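Local coordinates for protein lipase (Acinetobacter baumannii, PDB 4OPM) that probably hydrolyses ester bonds of lipids as a putative triacylglycerol lipase of the alpha/beta hydrolase fold, at residues 30-38 with 74-85. Sequence-based numbering, arbitrary orientation.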
loop_
_atom_site.group_PDB
_atom_site.type_symbol
_atom_site.label_atom_id
_atom_site.label_comp_id
_atom_site.label_asym_id
_atom_site.label_seq_id
_atom_site.Cartn_x
_atom_site.Cartn_y
_atom_site.Cartn_z
ATOM N N GLY A 30 22.260 0.510 -1.311
ATOM C CA GLY A 30 22.889 0.988 -0.087
ATOM C C GLY A 30 22.882 -0.112 0.957
ATOM O O GLY A 30 23.297 -1.238 0.668
ATOM N N ASP A 31 22.288 0.167 2.128
ATOM C CA ASP A 31 22.218 -0.806 3.223
ATOM C C ASP A 31 20.875 -1.573 3.266
ATOM O O ASP A 31 20.557 -2.194 4.286
ATOM C CB ASP A 31 22.489 -0.107 4.569
ATOM C CG ASP A 31 23.912 0.396 4.683
ATOM O OD1 ASP A 31 24.845 -0.395 4.408
ATOM O OD2 ASP A 31 24.096 1.589 5.024
ATOM N N ILE A 32 20.108 -1.562 2.158
ATOM C CA ILE A 32 18.826 -2.262 2.093
ATOM C C ILE A 32 18.844 -3.277 0.969
ATOM O O ILE A 32 19.212 -2.925 -0.156
ATOM C CB ILE A 32 17.626 -1.278 1.893
ATOM C CG1 ILE A 32 17.598 -0.138 2.945
ATOM C CG2 ILE A 32 16.262 -2.032 1.828
ATOM C CD1 ILE A 32 16.649 1.016 2.594
ATOM N N THR A 33 18.416 -4.517 1.256
ATOM C CA THR A 33 18.214 -5.521 0.218
ATOM C C THR A 33 16.713 -5.569 -0.026
ATOM O O THR A 33 15.964 -6.122 0.787
ATOM C CB THR A 33 18.830 -6.880 0.554
ATOM O OG1 THR A 33 20.215 -6.682 0.789
ATOM C CG2 THR A 33 18.667 -7.888 -0.593
ATOM N N TRP A 34 16.276 -4.948 -1.121
ATOM C CA TRP A 34 14.868 -4.893 -1.459
ATOM C C TRP A 34 14.381 -6.186 -2.078
ATOM O O TRP A 34 15.010 -6.707 -3.000
ATOM C CB TRP A 34 14.596 -3.743 -2.448
ATOM C CG TRP A 34 14.721 -2.370 -1.853
ATOM C CD1 TRP A 34 15.855 -1.618 -1.755
ATOM C CD2 TRP A 34 13.656 -1.561 -1.340
ATOM N NE1 TRP A 34 15.564 -0.388 -1.208
ATOM C CE2 TRP A 34 14.226 -0.337 -0.916
ATOM C CE3 TRP A 34 12.267 -1.758 -1.180
ATOM C CZ2 TRP A 34 13.460 0.696 -0.359
ATOM C CZ3 TRP A 34 11.505 -0.729 -0.630
ATOM C CH2 TRP A 34 12.104 0.471 -0.212
ATOM N N SER A 35 13.239 -6.671 -1.595
ATOM C CA SER A 35 12.490 -7.769 -2.197
ATOM C C SER A 35 11.342 -7.103 -2.948
ATOM O O SER A 35 10.705 -6.197 -2.392
ATOM C CB SER A 35 11.976 -8.734 -1.130
ATOM O OG SER A 35 11.013 -9.622 -1.678
ATOM N N TYR A 36 11.099 -7.490 -4.202
ATOM C CA TYR A 36 10.001 -6.890 -4.961
ATOM C C TYR A 36 9.482 -7.836 -6.019
ATOM O O TYR A 36 10.197 -8.748 -6.454
ATOM C CB TYR A 36 10.396 -5.543 -5.609
ATOM C CG TYR A 36 11.476 -5.608 -6.674
ATOM C CD1 TYR A 36 12.823 -5.694 -6.323
ATOM C CD2 TYR A 36 11.160 -5.463 -8.027
ATOM C CE1 TYR A 36 13.825 -5.698 -7.295
ATOM C CE2 TYR A 36 12.154 -5.479 -9.008
ATOM C CZ TYR A 36 13.486 -5.590 -8.634
ATOM O OH TYR A 36 14.491 -5.588 -9.571
ATOM N N SER A 37 8.214 -7.630 -6.395
ATOM C CA SER A 37 7.575 -8.355 -7.484
ATOM C C SER A 37 7.656 -7.505 -8.724
ATOM O O SER A 37 7.574 -6.268 -8.642
ATOM C CB SER A 37 6.110 -8.654 -7.159
ATOM O OG SER A 37 6.005 -9.484 -6.024
ATOM N N GLU A 38 7.827 -8.152 -9.876
ATOM C CA GLU A 38 7.880 -7.447 -11.147
ATOM C C GLU A 38 7.128 -8.239 -12.193
ATOM O O GLU A 38 7.297 -9.459 -12.277
ATOM C CB GLU A 38 9.332 -7.199 -11.580
ATOM C CG GLU A 38 9.468 -6.488 -12.921
ATOM C CD GLU A 38 10.876 -6.128 -13.353
ATOM O OE1 GLU A 38 11.841 -6.595 -12.709
ATOM O OE2 GLU A 38 11.013 -5.401 -14.360
ATOM N N ILE A 74 5.735 -2.822 -10.698
ATOM C CA ILE A 74 6.803 -2.965 -9.690
ATOM C C ILE A 74 6.159 -2.890 -8.308
ATOM O O ILE A 74 5.449 -1.925 -8.013
ATOM C CB ILE A 74 7.911 -1.897 -9.878
ATOM C CG1 ILE A 74 8.583 -2.011 -11.275
ATOM C CG2 ILE A 74 8.956 -1.939 -8.723
ATOM C CD1 ILE A 74 9.522 -3.251 -11.459
ATOM N N ILE A 75 6.378 -3.918 -7.473
ATOM C CA ILE A 75 5.724 -3.977 -6.159
ATOM C C ILE A 75 6.748 -4.330 -5.079
ATOM O O ILE A 75 7.010 -5.504 -4.832
ATOM C CB ILE A 75 4.528 -4.982 -6.117
ATOM C CG1 ILE A 75 3.750 -5.067 -7.442
ATOM C CG2 ILE A 75 3.609 -4.691 -4.899
ATOM C CD1 ILE A 75 2.644 -6.167 -7.452
ATOM N N PRO A 76 7.285 -3.336 -4.381
ATOM C CA PRO A 76 8.290 -3.649 -3.361
ATOM C C PRO A 76 7.713 -4.049 -2.021
ATOM O O PRO A 76 6.632 -3.600 -1.622
ATOM C CB PRO A 76 9.060 -2.322 -3.215
ATOM C CG PRO A 76 8.050 -1.257 -3.561
ATOM C CD PRO A 76 7.101 -1.877 -4.560
ATOM N N ASP A 77 8.478 -4.868 -1.303
ATOM C CA ASP A 77 8.277 -5.121 0.109
ATOM C C ASP A 77 8.962 -3.961 0.818
ATOM O O ASP A 77 10.180 -3.784 0.674
ATOM C CB ASP A 77 8.897 -6.453 0.558
ATOM C CG ASP A 77 8.065 -7.687 0.310
ATOM O OD1 ASP A 77 6.810 -7.593 0.408
ATOM O OD2 ASP A 77 8.659 -8.763 0.143
ATOM N N LEU A 78 8.215 -3.143 1.537
ATOM C CA LEU A 78 8.859 -2.039 2.245
ATOM C C LEU A 78 9.668 -2.561 3.421
ATOM O O LEU A 78 9.336 -3.624 3.957
ATOM C CB LEU A 78 7.785 -1.044 2.773
ATOM C CG LEU A 78 6.930 -0.306 1.733
ATOM C CD1 LEU A 78 5.740 0.381 2.400
ATOM C CD2 LEU A 78 7.752 0.736 0.968
ATOM N N PRO A 79 10.703 -1.820 3.871
ATOM C CA PRO A 79 11.393 -2.191 5.124
ATOM C C PRO A 79 10.389 -2.524 6.241
ATOM O O PRO A 79 9.403 -1.797 6.430
ATOM C CB PRO A 79 12.162 -0.915 5.465
ATOM C CG PRO A 79 12.464 -0.316 4.137
ATOM C CD PRO A 79 11.198 -0.526 3.356
ATOM N N GLY A 80 10.620 -3.643 6.913
ATOM C CA GLY A 80 9.764 -4.141 7.979
ATOM C C GLY A 80 8.771 -5.173 7.490
ATOM O O GLY A 80 8.084 -5.794 8.300
ATOM N N SER A 81 8.705 -5.385 6.157
ATOM C CA SER A 81 7.763 -6.298 5.522
ATOM C C SER A 81 8.420 -7.305 4.600
ATOM O O SER A 81 9.477 -7.038 4.034
ATOM C CB SER A 81 6.750 -5.512 4.702
ATOM O OG SER A 81 5.887 -4.763 5.538
ATOM N N GLY A 82 7.718 -8.419 4.396
ATOM C CA GLY A 82 8.115 -9.484 3.485
ATOM C C GLY A 82 9.550 -9.928 3.622
ATOM O O GLY A 82 10.004 -10.229 4.732
ATOM N N GLU A 83 10.279 -9.955 2.493
ATOM C CA GLU A 83 11.664 -10.425 2.475
ATOM C C GLU A 83 12.690 -9.292 2.339
ATOM O O GLU A 83 13.871 -9.575 2.126
ATOM C CB GLU A 83 11.857 -11.460 1.345
ATOM C CG GLU A 83 10.995 -12.696 1.500
ATOM C CD GLU A 83 10.688 -13.365 0.180
ATOM O OE1 GLU A 83 11.625 -13.923 -0.434
ATOM O OE2 GLU A 83 9.505 -13.349 -0.233
ATOM N N THR A 84 12.269 -8.017 2.482
ATOM C CA THR A 84 13.212 -6.895 2.430
ATOM C C THR A 84 14.037 -6.918 3.720
ATOM O O THR A 84 13.474 -7.107 4.801
ATOM C CB THR A 84 12.473 -5.573 2.171
ATOM O OG1 THR A 84 12.077 -5.589 0.799
ATOM C CG2 THR A 84 13.331 -4.325 2.442
ATOM N N ILE A 85 15.367 -6.750 3.588
ATOM C CA ILE A 85 16.313 -6.794 4.701
ATOM C C ILE A 85 16.926 -5.414 4.914
ATOM O O ILE A 85 17.388 -4.760 3.972
ATOM C CB ILE A 85 17.421 -7.889 4.511
ATOM C CG1 ILE A 85 16.817 -9.277 4.191
ATOM C CG2 ILE A 85 18.346 -7.975 5.749
ATOM C CD1 ILE A 85 17.765 -10.201 3.415
#
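S35 is held between D77 and T84 in an alpha/beta hydrolase fold, on the second strand of the mixed central sheet, 32-39, which runs antiparallel to both neighbours, 22-29 and 72-76. S37 and I75 exchange two backbone hydrogen bonds, and D77 N reaches S35 O at 2.8 Å. Beyond this the loop turns away through L78-S81 and returns, so that T84 OG1 takes the place of a backbone carbonyl as the acceptor for S35 N. With OG1 beside its own backbone N (chi1 -73°), T84 accepts the N-H of S35 almost straight, at 175°. The same hydroxyl donates to D77 O at 2.6 Å, tying the returning limb to the outgoing one and to the strand. T33 and I85 then close an antiparallel hydrogen-bonded pair.

The W34 indole packs against the start of the loop: CE3 lies 3.8 Å from P76 CB, CH2 meets P79 CD, and I32 CG2 covers one face toward the rim. Helix 94-107 packs on this side, with F104 meeting the W34 ring. At the far end the extended E38 chain runs alongside I74, CG 3.6 Å from CD1. On the S35 side, D77 OD2 forms a salt bridge with R57 and accepts E83 N at 3.1 Å from above the carboxylate plane.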